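Local coordinates for protein adenylyltransferase and sulfurtransferase uba4 (Chaetomium thermophilum, PDB 6YUB) that probably activates the C-terminus of a ubiquitin-like sulfur carrier with ATP and then transfers sulfur to it, serving tRNA thiolation and molybdenum cofactor synthesis, at residues Q3-K8 with M23-Q28; Q162-N167 with V246-L251; H335-T340 with P390-C395. All coordinates share one frame; numbering follows the deposited sequence.

Overall arrangement
Interaction 1 is a surface contact, whereas interactions 2 and 3 are buried pairings of neighbouring strands in different sheets. In interaction 1 the N-terminal arm lies beside the opening turn of helix 24-32, and apolar parts of side chains and the lysine ammonium end meet, with no hydrogen bonds between the segments. Interaction 2 joins antiparallel strands in the mixed sheet of the ThiF domain, near the middle of the chain, with one hydrogen-bonded pair between the segments, after which they diverge toward Pro248. Interaction 3 joins parallel strands within the rhodanese-like domain and runs in continuous register. The centres of interactions 2 and 3 lie about 27 Å apart, those of 1 and 3 about 43 Å.

Interaction 1 (Q3-K8 with M23-Q28); sequences QKSLSK and MGKEGQ
Leu6 and Lys25 bring the irregular N-terminal arm alongside the first turn of helix 24-32, their CA atoms 7.9 Å apart, too far for backbone bonding, so side chains make the contact. The two reach toward each other tip to tip. Leu6 places its CD2 methyl against the aliphatic stem of Lys25, where CD2 to CG is only 3.3 Å, tighter than ordinary carbon contact, and CD2 to CE is 3.5 Å. With CG of Lys25 opposite its backbone N (chi1 -169°) the stem runs out straight from the helix, and a bend at its last torsion turns NZ toward Leu6, 3.5 Å from the backbone N of Leu6. This NZ stops 3.7 Å from Ser5 OG, too long for a hydrogen bond. The other methyl of Leu6, CD1, lies 4.5 Å from Gln28 CG. Gln28 turns its polar end away from the arm: OE1 accepts from Gln17 NE2, while NE2 donates to the carbonyl of Ala55. Leu6 also packs on Leu29 and Met32 of the same helix and on Ile11 of helix 8-18. The arm is braced internally by Gln3, whose amide NE2 donates to Ser5 O at 3.1 Å, with the acceptor in the amide plane. Ser7 occupies the N-cap of helix 8-18; its OG caps a backbone N in the first turn and its own N is bonded to Glu10 OE1, a pattern consistent with a capping box. The result is an N-terminal arm laid on the surface, Leu6 inserted between helices 8-18 and 24-32, which precede strand 35-39 of the ThiF-type fold.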
ATOM      1  N   GLN A   3       8.356 -10.876 -27.670  1.00 87.54           N
ATOM      2  CA  GLN A   3       9.208  -9.715 -27.892  1.00 80.61           C
ATOM      3  C   GLN A   3      10.475  -9.837 -27.056  1.00 77.10           C
ATOM      4  O   GLN A   3      10.413 -10.055 -25.842  1.00 73.06           O
ATOM      5  CB  GLN A   3       8.451  -8.435 -27.541  1.00 75.13           C
ATOM      6  CG  GLN A   3       9.263  -7.161 -27.677  1.00 73.73           C
ATOM      7  CD  GLN A   3       8.406  -5.916 -27.538  1.00 73.34           C
ATOM      8  OE1 GLN A   3       7.179  -5.999 -27.486  1.00 71.87           O
ATOM      9  NE2 GLN A   3       9.050  -4.756 -27.478  1.00 73.60           N
ATOM     10  N   LYS A   4      11.628  -9.690 -27.712  1.00 67.20           N
ATOM     11  CA  LYS A   4      12.915  -9.927 -27.077  1.00 63.49           C
ATOM     12  C   LYS A   4      13.807  -8.697 -26.991  1.00 62.47           C
ATOM     13  O   LYS A   4      14.875  -8.778 -26.374  1.00 63.41           O
ATOM     14  CB  LYS A   4      13.675 -11.034 -27.826  1.00 65.57           C
ATOM     15  CG  LYS A   4      13.044 -12.415 -27.708  1.00 69.07           C
ATOM     16  CD  LYS A   4      13.296 -13.254 -28.955  1.00 73.84           C
ATOM     17  CE  LYS A   4      12.257 -12.978 -30.036  1.00 75.59           C
ATOM     18  NZ  LYS A   4      11.192 -14.023 -30.072  1.00 75.44           N
ATOM     19  N   SER A   5      13.413  -7.570 -27.578  1.00 66.99           N
ATOM     20  CA  SER A   5      14.233  -6.367 -27.559  1.00 66.90           C
ATOM     21  C   SER A   5      13.334  -5.146 -27.426  1.00 65.47           C
ATOM     22  O   SER A   5      12.118  -5.216 -27.622  1.00 63.43           O
ATOM     23  CB  SER A   5      15.102  -6.259 -28.818  1.00 69.29           C
ATOM     24  OG  SER A   5      16.104  -5.270 -28.656  1.00 73.64           O
ATOM     25  N   LEU A   6      13.952  -4.016 -27.091  1.00 74.98           N
ATOM     26  CA  LEU A   6      13.244  -2.758 -26.899  1.00 73.51           C
ATOM     27  C   LEU A   6      13.543  -1.804 -28.049  1.00 73.76           C
ATOM     28  O   LEU A   6      14.669  -1.754 -28.553  1.00 76.22           O
ATOM     29  CB  LEU A   6      13.640  -2.095 -25.577  1.00 70.66           C
ATOM     30  CG  LEU A   6      13.034  -2.624 -24.279  1.00 70.50           C
ATOM     31  CD1 LEU A   6      11.518  -2.488 -24.291  1.00 69.09           C
ATOM     32  CD2 LEU A   6      13.437  -4.069 -24.044  1.00 72.53           C
ATOM     33  N   SER A   7      12.530  -1.045 -28.453  1.00 61.53           N
ATOM     34  CA  SER A   7      12.706   0.008 -29.438  1.00 63.03           C
ATOM     35  C   SER A   7      13.131   1.301 -28.743  1.00 67.16           C
ATOM     36  O   SER A   7      13.172   1.395 -27.515  1.00 60.98           O
ATOM     37  CB  SER A   7      11.419   0.229 -30.229  1.00 59.77           C
ATOM     38  OG  SER A   7      10.498   1.011 -29.492  1.00 59.00           O
ATOM     39  N   LYS A   8      13.447   2.315 -29.553  1.00 83.07           N
ATOM     40  CA  LYS A   8      13.848   3.602 -28.995  1.00 84.55           C
ATOM     41  C   LYS A   8      12.699   4.256 -28.238  1.00 78.92           C
ATOM     42  O   LYS A   8      12.912   4.873 -27.188  1.00 80.21           O
ATOM     43  CB  LYS A   8      14.347   4.521 -30.111  1.00 89.22           C
ATOM     44  N   MET A  23      14.155  -4.843 -11.857  1.00 46.26           N
ATOM     45  CA  MET A  23      13.312  -4.643 -13.059  1.00 45.13           C
ATOM     46  C   MET A  23      14.131  -4.778 -14.337  1.00 42.85           C
ATOM     47  O   MET A  23      14.144  -5.852 -14.893  1.00 40.34           O
ATOM     48  CB  MET A  23      12.624  -3.275 -13.071  1.00 43.16           C
ATOM     49  CG  MET A  23      11.715  -3.033 -14.274  1.00 44.48           C
ATOM     50  SD  MET A  23      10.227  -4.058 -14.380  1.00 47.50           S
ATOM     51  CE  MET A  23       9.363  -3.506 -12.923  1.00 42.31           C
ATOM     52  N   GLY A  24      14.844  -3.740 -14.735  1.00 47.11           N
ATOM     53  CA  GLY A  24      15.709  -3.802 -15.891  1.00 49.73           C
ATOM     54  C   GLY A  24      14.962  -4.143 -17.175  1.00 52.03           C
ATOM     55  O   GLY A  24      13.735  -4.129 -17.254  1.00 50.45           O
ATOM     56  N   LYS A  25      15.758  -4.450 -18.200  1.00 55.75           N
ATOM     57  CA  LYS A  25      15.196  -4.832 -19.491  1.00 59.46           C
ATOM     58  C   LYS A  25      14.430  -6.145 -19.388  1.00 58.86           C
ATOM     59  O   LYS A  25      13.377  -6.308 -20.015  1.00 55.11           O
ATOM     60  CB  LYS A  25      16.312  -4.943 -20.530  1.00 61.90           C
ATOM     61  CG  LYS A  25      15.835  -5.087 -21.968  1.00 66.04           C
ATOM     62  CD  LYS A  25      16.931  -5.688 -22.844  1.00 70.88           C
ATOM     63  CE  LYS A  25      16.509  -5.800 -24.305  1.00 72.39           C
ATOM     64  NZ  LYS A  25      16.768  -4.548 -25.076  1.00 73.88           N
ATOM     65  N   GLU A  26      14.943  -7.092 -18.597  1.00 59.94           N
ATOM     66  CA  GLU A  26      14.286  -8.387 -18.461  1.00 59.02           C
ATOM     67  C   GLU A  26      12.925  -8.239 -17.790  1.00 55.29           C
ATOM     68  O   GLU A  26      11.933  -8.825 -18.239  1.00 54.50           O
ATOM     69  CB  GLU A  26      15.185  -9.337 -17.670  1.00 64.46           C
ATOM     70  CG  GLU A  26      14.831 -10.810 -17.802  1.00 68.75           C
ATOM     71  CD  GLU A  26      14.739 -11.266 -19.248  1.00 72.20           C
ATOM     72  OE1 GLU A  26      13.637 -11.685 -19.667  1.00 71.88           O
ATOM     73  OE2 GLU A  26      15.759 -11.190 -19.966  1.00 73.35           O
ATOM     74  N   GLY A  27      12.858  -7.454 -16.713  1.00 41.72           N
ATOM     75  CA  GLY A  27      11.582  -7.219 -16.066  1.00 34.39           C
ATOM     76  C   GLY A  27      10.597  -6.499 -16.967  1.00 34.96           C
ATOM     77  O   GLY A  27       9.393  -6.766 -16.926  1.00 36.02           O
ATOM     78  N   GLN A  28      11.092  -5.581 -17.800  1.00 40.44           N
ATOM     79  CA  GLN A  28      10.204  -4.836 -18.686  1.00 40.85           C
ATOM     80  C   GLN A  28       9.631  -5.742 -19.770  1.00 40.94           C
ATOM     81  O   GLN A  28       8.424  -5.721 -20.036  1.00 40.86           O
ATOM     82  CB  GLN A  28      10.948  -3.655 -19.301  1.00 43.01           C
ATOM     83  CG  GLN A  28      10.046  -2.686 -20.050  1.00 43.50           C
ATOM     84  CD  GLN A  28       8.990  -2.065 -19.158  1.00 42.25           C
ATOM     85  OE1 GLN A  28       9.302  -1.505 -18.106  1.00 44.03           O
ATOM     86  NE2 GLN A  28       7.735  -2.173 -19.564  1.00 40.88           N
TER

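Interaction 2 (Q162-N167 with V246-L251); sequences QLIVLN and VQPTLL
Leu163 and Leu251 face each other as an antiparallel hydrogen-bonded pair in the mixed sheet of the ThiF-type adenylyltransferase fold, where strand 249-254 follows strand 160-166 in its antiparallel half. The bonds run both ways: Leu163 N to Leu251 O is 3.0 Å, and Leu251 N to Leu163 O is 2.9 Å. The donor of the first is tilted 19° from the carbonyl plane. On this face the two leucines sit with CB atoms 4.3 Å apart. Leu163 goes on to pack under helix 207-227, against Met213 and Ala216, while Leu251 touches Phe267 of the neighbouring subunit. Leu250 takes the other face. Its CG lies opposite the backbone N (chi1 174°), carrying CD1 back across to the partner strand, where it sits 4.1 Å from both Gln162 CB and Ile164 CB; the side chains cross obliquely. Ile164 also brings CG1 to Thr249 O, at 3.5 Å. Thr249 gives its hydroxyl to Ile262 O of the neighbouring subunit, so the side of strand 249-254 that carries Thr249 and Leu251 faces that subunit. Further along, Pro248 has no N-H to offer, and its ring presses on the opposing strand with CB 3.1 Å from Val165 O.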
ATOM      1  N   GLN A 162      -9.655  -5.094   1.582  1.00 31.13           N
ATOM      2  CA  GLN A 162      -8.714  -6.191   1.751  1.00 31.43           C
ATOM      3  C   GLN A 162      -8.100  -6.578   0.414  1.00 32.33           C
ATOM      4  O   GLN A 162      -8.611  -6.239  -0.659  1.00 36.96           O
ATOM      5  CB  GLN A 162      -9.393  -7.415   2.396  1.00 36.93           C
ATOM      6  CG  GLN A 162     -10.434  -8.108   1.530  1.00 37.04           C
ATOM      7  CD  GLN A 162     -11.072  -9.297   2.231  1.00 40.82           C
ATOM      8  OE1 GLN A 162     -11.197  -9.315   3.456  1.00 41.37           O
ATOM      9  NE2 GLN A 162     -11.475 -10.299   1.456  1.00 39.52           N
ATOM     10  N   LEU A 163      -6.987  -7.303   0.498  1.00 33.06           N
ATOM     11  CA  LEU A 163      -6.225  -7.739  -0.664  1.00 32.71           C
ATOM     12  C   LEU A 163      -5.498  -9.022  -0.291  1.00 35.85           C
ATOM     13  O   LEU A 163      -4.983  -9.144   0.825  1.00 33.48           O
ATOM     14  CB  LEU A 163      -5.216  -6.672  -1.103  1.00 34.76           C
ATOM     15  CG  LEU A 163      -4.307  -6.971  -2.295  1.00 37.72           C
ATOM     16  CD1 LEU A 163      -4.932  -6.462  -3.572  1.00 39.82           C
ATOM     17  CD2 LEU A 163      -2.932  -6.348  -2.096  1.00 42.38           C
ATOM     18  N   ILE A 164      -5.446  -9.969  -1.223  1.00 37.02           N
ATOM     19  CA  ILE A 164      -4.731 -11.215  -0.979  1.00 38.49           C
ATOM     20  C   ILE A 164      -4.388 -11.857  -2.312  1.00 38.19           C
ATOM     21  O   ILE A 164      -5.160 -11.785  -3.275  1.00 38.93           O
ATOM     22  CB  ILE A 164      -5.560 -12.162  -0.074  1.00 43.95           C
ATOM     23  CG1 ILE A 164      -4.746 -13.405   0.278  1.00 44.50           C
ATOM     24  CG2 ILE A 164      -6.862 -12.557  -0.755  1.00 42.02           C
ATOM     25  CD1 ILE A 164      -5.230 -14.109   1.527  1.00 50.71           C
ATOM     26  N   VAL A 165      -3.214 -12.482  -2.361  1.00 33.41           N
ATOM     27  CA  VAL A 165      -2.752 -13.228  -3.527  1.00 32.48           C
ATOM     28  C   VAL A 165      -3.019 -14.704  -3.276  1.00 39.24           C
ATOM     29  O   VAL A 165      -2.590 -15.256  -2.252  1.00 33.41           O
ATOM     30  CB  VAL A 165      -1.261 -12.977  -3.798  1.00 38.40           C
ATOM     31  CG1 VAL A 165      -0.781 -13.824  -4.969  1.00 36.19           C
ATOM     32  CG2 VAL A 165      -1.010 -11.493  -4.060  1.00 33.53           C
ATOM     33  N   LEU A 166      -3.723 -15.346  -4.209  1.00 39.64           N
ATOM     34  CA  LEU A 166      -4.200 -16.709  -4.033  1.00 41.05           C
ATOM     35  C   LEU A 166      -3.695 -17.612  -5.150  1.00 39.25           C
ATOM     36  O   LEU A 166      -3.511 -17.176  -6.291  1.00 41.84           O
ATOM     37  CB  LEU A 166      -5.734 -16.746  -4.007  1.00 40.46           C
ATOM     38  CG  LEU A 166      -6.405 -15.898  -2.927  1.00 39.20           C
ATOM     39  CD1 LEU A 166      -7.883 -15.722  -3.233  1.00 38.79           C
ATOM     40  CD2 LEU A 166      -6.207 -16.536  -1.566  1.00 39.30           C
ATOM     41  N   ASN A 167      -3.488 -18.882  -4.807  1.00 36.28           N
ATOM     42  CA  ASN A 167      -3.130 -19.917  -5.776  1.00 33.52           C
ATOM     43  C   ASN A 167      -1.955 -19.479  -6.647  1.00 33.17           C
ATOM     44  O   ASN A 167      -1.971 -19.606  -7.873  1.00 34.01           O
ATOM     45  CB  ASN A 167      -4.338 -20.291  -6.638  1.00 33.31           C
ATOM     46  CG  ASN A 167      -4.110 -21.548  -7.449  1.00 35.95           C
ATOM     47  OD1 ASN A 167      -3.508 -22.510  -6.974  1.00 32.71           O
ATOM     48  ND2 ASN A 167      -4.591 -21.546  -8.690  1.00 41.20           N
ATOM     49  N   VAL A 246       3.009 -19.305  -0.756  1.00 50.44           N
ATOM     50  CA  VAL A 246       2.242 -20.471  -0.324  1.00 53.21           C
ATOM     51  C   VAL A 246       1.438 -20.166   0.935  1.00 52.42           C
ATOM     52  O   VAL A 246       0.392 -20.782   1.178  1.00 49.44           O
ATOM     53  CB  VAL A 246       3.175 -21.675  -0.111  1.00 57.40           C
ATOM     54  CG1 VAL A 246       2.489 -22.737   0.742  1.00 58.21           C
ATOM     55  CG2 VAL A 246       3.587 -22.256  -1.450  1.00 55.69           C
ATOM     56  N   GLN A 247       1.911 -19.234   1.760  1.00 47.26           N
ATOM     57  CA  GLN A 247       1.162 -18.727   2.909  1.00 47.65           C
ATOM     58  C   GLN A 247       1.035 -17.221   2.714  1.00 44.37           C
ATOM     59  O   GLN A 247       1.783 -16.441   3.322  1.00 48.48           O
ATOM     60  CB  GLN A 247       1.837 -19.076   4.232  1.00 48.31           C
ATOM     61  CG  GLN A 247       1.615 -20.522   4.653  1.00 49.19           C
ATOM     62  CD  GLN A 247       2.073 -20.796   6.072  1.00 49.17           C
ATOM     63  OE1 GLN A 247       3.025 -21.540   6.293  1.00 46.70           O
ATOM     64  NE2 GLN A 247       1.388 -20.200   7.041  1.00 49.42           N
ATOM     65  N   PRO A 248       0.106 -16.779   1.872  1.00 44.96           N
ATOM     66  CA  PRO A 248       0.046 -15.357   1.516  1.00 41.45           C
ATOM     67  C   PRO A 248      -0.475 -14.511   2.666  1.00 44.30           C
ATOM     68  O   PRO A 248      -0.965 -15.005   3.684  1.00 45.34           O
ATOM     69  CB  PRO A 248      -0.914 -15.330   0.322  1.00 37.78           C
ATOM     70  CG  PRO A 248      -1.825 -16.495   0.572  1.00 39.87           C
ATOM     71  CD  PRO A 248      -0.972 -17.558   1.228  1.00 39.75           C
ATOM     72  N   THR A 249      -0.362 -13.202   2.478  1.00 44.47           N
ATOM     73  CA  THR A 249      -0.781 -12.222   3.466  1.00 44.14           C
ATOM     74  C   THR A 249      -2.153 -11.668   3.109  1.00 41.30           C
ATOM     75  O   THR A 249      -2.426 -11.353   1.949  1.00 42.85           O
ATOM     76  CB  THR A 249       0.231 -11.076   3.548  1.00 52.35           C
ATOM     77  OG1 THR A 249       1.521 -11.592   3.904  1.00 55.52           O
ATOM     78  CG2 THR A 249      -0.203 -10.050   4.579  1.00 51.55           C
ATOM     79  N   LEU A 250      -3.013 -11.551   4.114  1.00 38.47           N
ATOM     80  CA  LEU A 250      -4.304 -10.884   3.969  1.00 36.44           C
ATOM     81  C   LEU A 250      -4.121  -9.446   4.452  1.00 42.12           C
ATOM     82  O   LEU A 250      -4.039  -9.188   5.659  1.00 36.01           O
ATOM     83  CB  LEU A 250      -5.392 -11.598   4.755  1.00 33.02           C
ATOM     84  CG  LEU A 250      -6.745 -10.882   4.760  1.00 39.86           C
ATOM     85  CD1 LEU A 250      -7.301 -10.754   3.339  1.00 36.64           C
ATOM     86  CD2 LEU A 250      -7.748 -11.596   5.663  1.00 39.46           C
ATOM     87  N   LEU A 251      -4.036  -8.514   3.508  1.00 38.30           N
ATOM     88  CA  LEU A 251      -3.913  -7.104   3.847  1.00 39.44           C
ATOM     89  C   LEU A 251      -5.296  -6.534   4.126  1.00 41.52           C
ATOM     90  O   LEU A 251      -6.242  -6.780   3.371  1.00 47.24           O
ATOM     91  CB  LEU A 251      -3.237  -6.340   2.713  1.00 39.15           C
ATOM     92  CG  LEU A 251      -2.900  -4.876   2.998  1.00 38.83           C
ATOM     93  CD1 LEU A 251      -1.907  -4.764   4.145  1.00 40.54           C
ATOM     94  CD2 LEU A 251      -2.359  -4.207   1.743  1.00 41.53           C
TER

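Interaction 3 (H335-T340 with P390-C395); sequences HILLDT and PIVVVC
Thr340 and Val394 end a run of parallel pairing between strands 336-339 and 391-394, neighbours in the five-stranded parallel sheet of the rhodanese-like domain, 391-394 being its middle strand. Bonds alternate along the strands from Ile336 N to Pro390 O onward; the straightest is Leu338 N to Val392 O, 2.7 Å with 176° at the hydrogen. From Thr340 CB, 4.0 Å from Val394 O, the side chain divides. OG1 swings between the backbone N and the carbonyl carbon (chi1 46°) and donates to that same oxygen at 3.0 Å, approaching from above the carbonyl plane, while the backbone N of Thr340 also bonds to it at 2.9 Å. OG1 is also 3.3 Å from Cys395 CB. The methyl branch CG2 lies 3.9 Å from Val393 CG1, the two side chains crossing at about a right angle. A valine here has no hydroxyl, and would probably leave Val394 O with the backbone N of Thr340 as its one donor across this pair of strands. In rhodaneses the loop after this strand generally holds the sulfur-accepting cysteine, a place consistent with Cys395. On the face that carries Leu338, Ile391 and Val393, Leu338 CD1 lies 3.6 Å from Ile391 CG2.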
ATOM      1  N   HIS A 335      11.373 -18.329  27.084  1.00 61.15           N
ATOM      2  CA  HIS A 335      11.758 -18.343  25.682  1.00 54.75           C
ATOM      3  C   HIS A 335      13.275 -18.386  25.520  1.00 53.20           C
ATOM      4  O   HIS A 335      14.038 -18.137  26.456  1.00 54.75           O
ATOM      5  CB  HIS A 335      11.187 -17.120  24.955  1.00 51.78           C
ATOM      6  CG  HIS A 335      12.075 -15.918  24.991  1.00 51.38           C
ATOM      7  ND1 HIS A 335      12.042 -14.996  26.015  1.00 52.80           N
ATOM      8  CD2 HIS A 335      13.013 -15.476  24.120  1.00 51.45           C
ATOM      9  CE1 HIS A 335      12.929 -14.045  25.781  1.00 51.85           C
ATOM     10  NE2 HIS A 335      13.531 -14.313  24.636  1.00 52.72           N
ATOM     11  N   ILE A 336      13.700 -18.720  24.304  1.00 60.78           N
ATOM     12  CA  ILE A 336      15.107 -18.773  23.925  1.00 62.13           C
ATOM     13  C   ILE A 336      15.347 -17.724  22.848  1.00 60.11           C
ATOM     14  O   ILE A 336      14.527 -17.558  21.940  1.00 56.56           O
ATOM     15  CB  ILE A 336      15.506 -20.180  23.425  1.00 61.63           C
ATOM     16  CG1 ILE A 336      15.860 -21.080  24.613  1.00 65.07           C
ATOM     17  CG2 ILE A 336      16.660 -20.097  22.436  1.00 62.69           C
ATOM     18  CD1 ILE A 336      16.100 -22.533  24.244  1.00 66.75           C
ATOM     19  N   LEU A 337      16.471 -17.016  22.954  1.00 52.06           N
ATOM     20  CA  LEU A 337      16.852 -15.982  21.993  1.00 52.12           C
ATOM     21  C   LEU A 337      18.162 -16.401  21.336  1.00 51.80           C
ATOM     22  O   LEU A 337      19.201 -16.478  22.003  1.00 50.74           O
ATOM     23  CB  LEU A 337      16.989 -14.622  22.674  1.00 52.21           C
ATOM     24  CG  LEU A 337      17.461 -13.466  21.791  1.00 47.51           C
ATOM     25  CD1 LEU A 337      16.465 -13.188  20.670  1.00 44.59           C
ATOM     26  CD2 LEU A 337      17.692 -12.213  22.631  1.00 46.11           C
ATOM     27  N   LEU A 338      18.112 -16.662  20.034  1.00 42.84           N
ATOM     28  CA  LEU A 338      19.252 -17.177  19.290  1.00 50.40           C
ATOM     29  C   LEU A 338      19.792 -16.089  18.371  1.00 52.45           C
ATOM     30  O   LEU A 338      19.072 -15.591  17.496  1.00 51.53           O
ATOM     31  CB  LEU A 338      18.857 -18.410  18.481  1.00 51.15           C
ATOM     32  CG  LEU A 338      18.271 -19.563  19.296  1.00 52.28           C
ATOM     33  CD1 LEU A 338      17.806 -20.684  18.381  1.00 54.92           C
ATOM     34  CD2 LEU A 338      19.289 -20.077  20.301  1.00 52.91           C
ATOM     35  N   ASP A 339      21.058 -15.733  18.567  1.00 47.62           N
ATOM     36  CA  ASP A 339      21.758 -14.772  17.716  1.00 48.11           C
ATOM     37  C   ASP A 339      22.612 -15.566  16.732  1.00 48.73           C
ATOM     38  O   ASP A 339      23.566 -16.241  17.128  1.00 46.66           O
ATOM     39  CB  ASP A 339      22.602 -13.824  18.558  1.00 50.53           C
ATOM     40  CG  ASP A 339      23.309 -12.777  17.723  1.00 54.02           C
ATOM     41  OD1 ASP A 339      23.771 -13.109  16.608  1.00 54.20           O
ATOM     42  OD2 ASP A 339      23.406 -11.618  18.179  1.00 53.44           O
ATOM     43  N   THR A 340      22.284 -15.466  15.444  1.00 56.00           N
ATOM     44  CA  THR A 340      22.922 -16.275  14.416  1.00 56.92           C
ATOM     45  C   THR A 340      24.057 -15.553  13.697  1.00 54.19           C
ATOM     46  O   THR A 340      24.588 -16.084  12.718  1.00 57.28           O
ATOM     47  CB  THR A 340      21.880 -16.746  13.394  1.00 57.83           C
ATOM     48  OG1 THR A 340      21.042 -15.646  13.014  1.00 55.41           O
ATOM     49  CG2 THR A 340      21.023 -17.860  13.979  1.00 55.43           C
ATOM     50  N   PRO A 390       8.833 -20.619  23.305  1.00 53.78           N
ATOM     51  CA  PRO A 390       9.112 -19.977  22.013  1.00 50.05           C
ATOM     52  C   PRO A 390      10.603 -19.863  21.742  1.00 48.37           C
ATOM     53  O   PRO A 390      11.429 -19.835  22.658  1.00 47.45           O
ATOM     54  CB  PRO A 390       8.467 -18.589  22.152  1.00 51.75           C
ATOM     55  CG  PRO A 390       7.484 -18.720  23.270  1.00 55.15           C
ATOM     56  CD  PRO A 390       8.061 -19.740  24.206  1.00 54.30           C
ATOM     57  N   ILE A 391      10.940 -19.798  20.457  1.00 52.09           N
ATOM     58  CA  ILE A 391      12.305 -19.560  20.000  1.00 52.85           C
ATOM     59  C   ILE A 391      12.295 -18.302  19.144  1.00 55.33           C
ATOM     60  O   ILE A 391      11.470 -18.175  18.230  1.00 52.06           O
ATOM     61  CB  ILE A 391      12.865 -20.755  19.208  1.00 50.02           C
ATOM     62  CG1 ILE A 391      12.993 -21.980  20.115  1.00 56.11           C
ATOM     63  CG2 ILE A 391      14.212 -20.396  18.592  1.00 48.07           C
ATOM     64  CD1 ILE A 391      13.340 -23.262  19.376  1.00 54.94           C
ATOM     65  N   VAL A 392      13.205 -17.379  19.439  1.00 47.21           N
ATOM     66  CA  VAL A 392      13.345 -16.137  18.689  1.00 48.93           C
ATOM     67  C   VAL A 392      14.734 -16.111  18.069  1.00 49.95           C
ATOM     68  O   VAL A 392      15.736 -16.294  18.772  1.00 48.22           O
ATOM     69  CB  VAL A 392      13.122 -14.901  19.580  1.00 52.70           C
ATOM     70  CG1 VAL A 392      13.190 -13.626  18.747  1.00 47.32           C
ATOM     71  CG2 VAL A 392      11.789 -15.008  20.310  1.00 52.45           C
ATOM     72  N   VAL A 393      14.790 -15.884  16.760  1.00 51.57           N
ATOM     73  CA  VAL A 393      16.043 -15.831  16.015  1.00 52.07           C
ATOM     74  C   VAL A 393      16.307 -14.386  15.625  1.00 51.36           C
ATOM     75  O   VAL A 393      15.373 -13.638  15.313  1.00 53.10           O
ATOM     76  CB  VAL A 393      15.997 -16.734  14.766  1.00 53.44           C
ATOM     77  CG1 VAL A 393      17.322 -16.668  14.014  1.00 51.40           C
ATOM     78  CG2 VAL A 393      15.663 -18.170  15.159  1.00 52.58           C
ATOM     79  N   VAL A 394      17.579 -13.994  15.643  1.00 49.63           N
ATOM     80  CA  VAL A 394      17.990 -12.662  15.222  1.00 49.43           C
ATOM     81  C   VAL A 394      19.344 -12.769  14.537  1.00 48.49           C
ATOM     82  O   VAL A 394      20.231 -13.497  15.000  1.00 51.48           O
ATOM     83  CB  VAL A 394      18.053 -11.680  16.412  1.00 53.79           C
ATOM     84  CG1 VAL A 394      19.217 -12.030  17.337  1.00 54.90           C
ATOM     85  CG2 VAL A 394      18.166 -10.243  15.911  1.00 50.45           C
ATOM     86  N   CYS A 395      19.505 -12.040  13.439  1.00 50.13           N
ATOM     87  CA  CYS A 395      20.752 -12.045  12.685  1.00 46.79           C
ATOM     88  C   CYS A 395      21.153 -10.591  12.433  1.00 46.04           C
ATOM     89  O   CYS A 395      20.687  -9.661  13.101  1.00 47.15           O
ATOM     90  CB  CYS A 395      20.594 -12.859  11.396  1.00 44.99           C
ATOM     91  SG  CYS A 395      19.464 -12.164  10.202  1.00 45.89           S
TER